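Local coordinates for viral structural protein 4 (Bombyx mori cytoplasmic polyhedrosis virus, PDB 6TZ0), which binds GTP and sits beside the viral RNA-dependent RNA polymerase, whose transcription of the double-stranded RNA genome it probably assists, at residues Met550-Ser553 with Ile554-Lys558; Asp161-Tyr164 with Gln165-Ile168. One frame throughout, in Å; residues are numbered along the deposited sequence.

Contact 1. Residues Met550-Ser553 with Ile554-Lys558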
loop_
_atom_site.group_PDB
_atom_site.type_symbol
_atom_site.label_atom_id
_atom_site.label_comp_id
_atom_site.label_asym_id
_atom_site.label_seq_id
_atom_site.Cartn_x
_atom_site.Cartn_y
_atom_site.Cartn_z
ATOM N N MET B 550 -2.570 -35.645 -2.172
ATOM C CA MET B 550 -2.432 -35.555 -0.722
ATOM C C MET B 550 -1.669 -36.730 -0.137
ATOM O O MET B 550 -1.055 -36.589 0.923
ATOM C CB MET B 550 -3.798 -35.434 -0.051
ATOM C CG MET B 550 -4.278 -34.012 0.054
ATOM S SD MET B 550 -5.888 -33.765 0.805
ATOM C CE MET B 550 -6.887 -34.084 -0.633
ATOM N N LEU B 551 -1.692 -37.891 -0.786
ATOM C CA LEU B 551 -0.838 -38.967 -0.294
ATOM C C LEU B 551 0.614 -38.772 -0.723
ATOM O O LEU B 551 1.545 -39.063 0.047
ATOM C CB LEU B 551 -1.368 -40.316 -0.767
ATOM C CG LEU B 551 -2.740 -40.673 -0.205
ATOM C CD1 LEU B 551 -3.237 -41.991 -0.761
ATOM C CD2 LEU B 551 -2.700 -40.704 1.312
ATOM N N GLU B 552 0.821 -38.270 -1.942
ATOM C CA GLU B 552 2.163 -38.022 -2.446
ATOM C C GLU B 552 2.852 -36.915 -1.664
ATOM O O GLU B 552 4.080 -36.924 -1.533
ATOM C CB GLU B 552 2.081 -37.673 -3.933
ATOM C CG GLU B 552 3.407 -37.563 -4.656
ATOM C CD GLU B 552 4.119 -38.897 -4.779
ATOM O OE1 GLU B 552 3.433 -39.940 -4.799
ATOM O OE2 GLU B 552 5.366 -38.903 -4.854
ATOM N N SER B 553 2.071 -35.980 -1.121
ATOM C CA SER B 553 2.616 -34.942 -0.255
ATOM C C SER B 553 3.238 -35.523 1.008
ATOM O O SER B 553 4.306 -35.075 1.439
ATOM C CB SER B 553 1.517 -33.951 0.110
ATOM O OG SER B 553 1.994 -32.995 1.030
ATOM N N ILE B 554 2.586 -36.515 1.620
ATOM C CA ILE B 554 3.151 -37.147 2.808
ATOM C C ILE B 554 4.360 -37.994 2.434
ATOM O O ILE B 554 5.368 -38.004 3.151
ATOM C CB ILE B 554 2.076 -37.972 3.541
ATOM C CG1 ILE B 554 0.977 -37.074 4.086
ATOM C CG2 ILE B 554 2.658 -38.781 4.688
ATOM C CD1 ILE B 554 -0.164 -37.862 4.648
ATOM N N ARG B 555 4.302 -38.681 1.289
ATOM C CA ARG B 555 5.435 -39.524 0.906
ATOM C C ARG B 555 6.670 -38.721 0.506
ATOM O O ARG B 555 7.791 -39.213 0.655
ATOM C CB ARG B 555 5.052 -40.474 -0.221
ATOM C CG ARG B 555 4.139 -41.588 0.215
ATOM C CD ARG B 555 3.855 -42.542 -0.924
ATOM N NE ARG B 555 5.046 -43.282 -1.335
ATOM C CZ ARG B 555 5.671 -43.117 -2.498
ATOM N NH1 ARG B 555 5.221 -42.232 -3.377
ATOM N NH2 ARG B 555 6.744 -43.837 -2.785
ATOM N N ARG B 556 6.506 -37.499 0.007
ATOM C CA ARG B 556 7.674 -36.749 -0.438
ATOM C C ARG B 556 8.319 -35.905 0.650
ATOM O O ARG B 556 9.449 -35.447 0.466
ATOM C CB ARG B 556 7.318 -35.843 -1.616
ATOM C CG ARG B 556 7.047 -36.598 -2.887
ATOM C CD ARG B 556 6.864 -35.661 -4.049
ATOM N NE ARG B 556 6.580 -36.397 -5.274
ATOM C CZ ARG B 556 6.416 -35.833 -6.461
ATOM N NH1 ARG B 556 6.527 -34.522 -6.591
ATOM N NH2 ARG B 556 6.158 -36.585 -7.519
ATOM N N TRP B 557 7.634 -35.680 1.765
ATOM C CA TRP B 557 8.179 -34.862 2.837
ATOM C C TRP B 557 9.228 -35.660 3.595
ATOM O O TRP B 557 8.958 -36.778 4.041
ATOM C CB TRP B 557 7.058 -34.417 3.774
ATOM C CG TRP B 557 7.455 -33.418 4.809
ATOM C CD1 TRP B 557 7.715 -33.664 6.119
ATOM C CD2 TRP B 557 7.610 -32.008 4.627
ATOM N NE1 TRP B 557 8.033 -32.500 6.764
ATOM C CE2 TRP B 557 7.980 -31.467 5.869
ATOM C CE3 TRP B 557 7.484 -31.150 3.532
ATOM C CZ2 TRP B 557 8.222 -30.110 6.048
ATOM C CZ3 TRP B 557 7.721 -29.804 3.714
ATOM C CH2 TRP B 557 8.084 -29.297 4.962
ATOM N N LYS B 558 10.428 -35.106 3.721
ATOM C CA LYS B 558 11.471 -35.775 4.486
ATOM C C LYS B 558 11.226 -35.543 5.974
ATOM O O LYS B 558 11.151 -34.402 6.439
ATOM C CB LYS B 558 12.862 -35.322 4.028
ATOM C CG LYS B 558 13.184 -33.835 4.081
ATOM C CD LYS B 558 14.550 -33.559 3.481
ATOM C CE LYS B 558 15.660 -34.112 4.359
ATOM N NZ LYS B 558 17.011 -33.776 3.832
#
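Glu-552 OE2 takes the N-H of Arg-556 NE at 2.8 Å, on the anti lone pair, the one facing away from the other carboxylate oxygen. The acceptor sits a little off the plane of the Arg-556 guanidinium (21°), and the carboxylate stands nearly perpendicular to it. Glu-552 OE1 lies 3.2 Å from Arg-555 NH1, at the edge of that guanidinium, in a weak bond of the same salt-bridge network. Glu-552 reaches both because its chain starts anti to the backbone N and then folds at chi2 (68°), bringing the carboxylate round to the residues that follow; each oxygen thus has its own arginine, which probably stabilises the carboxylate charge. All this happens near the C-terminal end of helix 547-556, which follows edge strand 543-545 of the parallel sheet. Arg-555 N bonds to Leu-551 O at 3.0 Å, Arg-556 N to Glu-552 O at 2.9 Å, and Trp-557 N weakly to Ser-553 O. Away from the charges, Ser-553 touches Leu-332 and Leu-336 of helix 326-340. Met-550 and Ile-554 pack on Tyr-366 of helix 359-374, which begins at the GTP-binding Lys-359.

Contact 2. Residues Asp161-Tyr164 with Gln165-Ile168; sequences DEKY and QSLI
Tyr-164 offers its ring to what follows it: the Ile-168 methyl CD1 comes within 4.3 Å of Tyr-164 CD2 at a slant, and Gln-165 N also approaches obliquely. Phe-159 also meets this ring, the two planes about 30° apart, and the phenol OH bonds to Tyr-13 OH. The other flat group, the amide of Gln-165, is carried past the Asp-161 carbonyl, with Gln-165 CG 3.2 Å from Asp-161 O. That same oxygen accepts the N-H of Gln-165, which sits above the carbonyl plane. One residue on, Ser-166 N bonds to Glu-162 O at 2.9 Å. The Ser-166 hydroxyl then turns back on the helix: chi1 of 67° swings OG between its own N and carbonyl carbon, where Ser-166 OG donates to Lys-163 O at 3.0 Å. Lys-163, bent at chi2 and chi4, curls its ammonium NZ to within 3.4 Å of Leu-167 CD1. Asp-161 is the N-cap, its OD1 weakly holding Glu-162 N, while OD2 bonds to Tyr-16 OH. Glu-162, Gln-165 and Ser-166 pack against Phe-467, Tyr-583 and Glu-464 of the RNA-dependent RNA polymerase chain. Within its own chain the short helix 162-166 links strand 157-159 to helix 170-176, with helix 10-15 supplying Tyr-13.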
loop_
_atom_site.group_PDB
_atom_site.type_symbol
_atom_site.label_atom_id
_atom_site.label_comp_id
_atom_site.label_asym_id
_atom_site.label_seq_id
_atom_site.Cartn_x
_atom_site.Cartn_y
_atom_site.Cartn_z
ATOM N N ASP B 161 3.265 -31.113 -21.485
ATOM C CA ASP B 161 3.109 -31.750 -20.188
ATOM C C ASP B 161 3.688 -30.833 -19.118
ATOM O O ASP B 161 4.591 -30.045 -19.381
ATOM C CB ASP B 161 3.832 -33.098 -20.187
ATOM C CG ASP B 161 3.450 -33.977 -19.024
ATOM O OD1 ASP B 161 2.590 -33.581 -18.213
ATOM O OD2 ASP B 161 4.024 -35.075 -18.915
ATOM N N GLU B 162 3.166 -30.948 -17.898
ATOM C CA GLU B 162 3.661 -30.100 -16.817
ATOM C C GLU B 162 4.954 -30.645 -16.219
ATOM O O GLU B 162 5.856 -29.874 -15.870
ATOM C CB GLU B 162 2.589 -29.948 -15.737
ATOM C CG GLU B 162 2.972 -29.023 -14.596
ATOM C CD GLU B 162 1.871 -28.866 -13.569
ATOM O OE1 GLU B 162 0.785 -29.450 -13.764
ATOM O OE2 GLU B 162 2.095 -28.173 -12.556
ATOM N N LYS B 163 5.053 -31.972 -16.101
ATOM C CA LYS B 163 6.279 -32.624 -15.651
ATOM C C LYS B 163 7.432 -32.385 -16.618
ATOM O O LYS B 163 8.591 -32.317 -16.195
ATOM C CB LYS B 163 6.008 -34.119 -15.476
ATOM C CG LYS B 163 7.163 -34.987 -15.012
ATOM C CD LYS B 163 7.573 -34.672 -13.598
ATOM C CE LYS B 163 8.471 -35.764 -13.052
ATOM N NZ LYS B 163 9.745 -35.885 -13.798
ATOM N N TYR B 164 7.136 -32.228 -17.907
ATOM C CA TYR B 164 8.170 -31.859 -18.864
ATOM C C TYR B 164 8.590 -30.405 -18.683
ATOM O O TYR B 164 9.777 -30.082 -18.766
ATOM C CB TYR B 164 7.670 -32.094 -20.288
ATOM C CG TYR B 164 8.727 -31.967 -21.364
ATOM C CD1 TYR B 164 9.530 -33.044 -21.703
ATOM C CD2 TYR B 164 8.934 -30.762 -22.027
ATOM C CE1 TYR B 164 10.492 -32.931 -22.676
ATOM C CE2 TYR B 164 9.899 -30.639 -22.985
ATOM C CZ TYR B 164 10.674 -31.722 -23.310
ATOM O OH TYR B 164 11.629 -31.586 -24.287
ATOM N N GLN B 165 7.623 -29.512 -18.451
ATOM C CA GLN B 165 7.919 -28.085 -18.375
ATOM C C GLN B 165 8.629 -27.714 -17.086
ATOM O O GLN B 165 9.328 -26.698 -17.040
ATOM C CB GLN B 165 6.642 -27.265 -18.510
ATOM C CG GLN B 165 6.063 -27.232 -19.898
ATOM C CD GLN B 165 4.732 -26.520 -19.947
ATOM O OE1 GLN B 165 4.220 -26.067 -18.926
ATOM N NE2 GLN B 165 4.151 -26.436 -21.135
ATOM N N SER B 166 8.450 -28.502 -16.028
ATOM C CA SER B 166 9.193 -28.249 -14.802
ATOM C C SER B 166 10.668 -28.589 -14.942
ATOM O O SER B 166 11.488 -28.058 -14.191
ATOM C CB SER B 166 8.598 -29.046 -13.648
ATOM O OG SER B 166 8.798 -30.428 -13.847
ATOM N N LEU B 167 11.020 -29.456 -15.883
ATOM C CA LEU B 167 12.383 -29.926 -16.054
ATOM C C LEU B 167 13.137 -29.187 -17.143
ATOM O O LEU B 167 14.283 -29.541 -17.427
ATOM C CB LEU B 167 12.374 -31.421 -16.357
ATOM C CG LEU B 167 11.841 -32.259 -15.201
ATOM C CD1 LEU B 167 11.665 -33.695 -15.615
ATOM C CD2 LEU B 167 12.779 -32.160 -14.022
ATOM N N ILE B 168 12.528 -28.189 -17.766
ATOM C CA ILE B 168 13.236 -27.402 -18.779
ATOM C C ILE B 168 14.271 -26.523 -18.087
ATOM O O ILE B 168 13.968 -25.934 -17.035
ATOM C CB ILE B 168 12.241 -26.570 -19.596
ATOM C CG1 ILE B 168 11.321 -27.483 -20.407
ATOM C CG2 ILE B 168 12.940 -25.614 -20.530
ATOM C CD1 ILE B 168 10.185 -26.762 -21.093
#

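In the fold
Contact 2 comes first along the chain, on helix 162-166 of the N-terminal part, and contact 1 lies near the C-terminus on helix 547-556. Their centres lie 20 Å apart and their nearest atoms about 6 Å, so they do not touch. What bridges them is the stretch leading into helix 326-340: Lys-163 packs on Asn-323 and Glu-162 bonds weakly to Gly-326 N, while Glu-552 and Arg-556 press on Pro-324. Contact 1 packs against helix 359-374, which follows the GTP-binding loop, whereas contact 2 meets the polymerase chain, so the residues at the start of helix 326-340 lie between a contact near the GTP site and one that meets the polymerase.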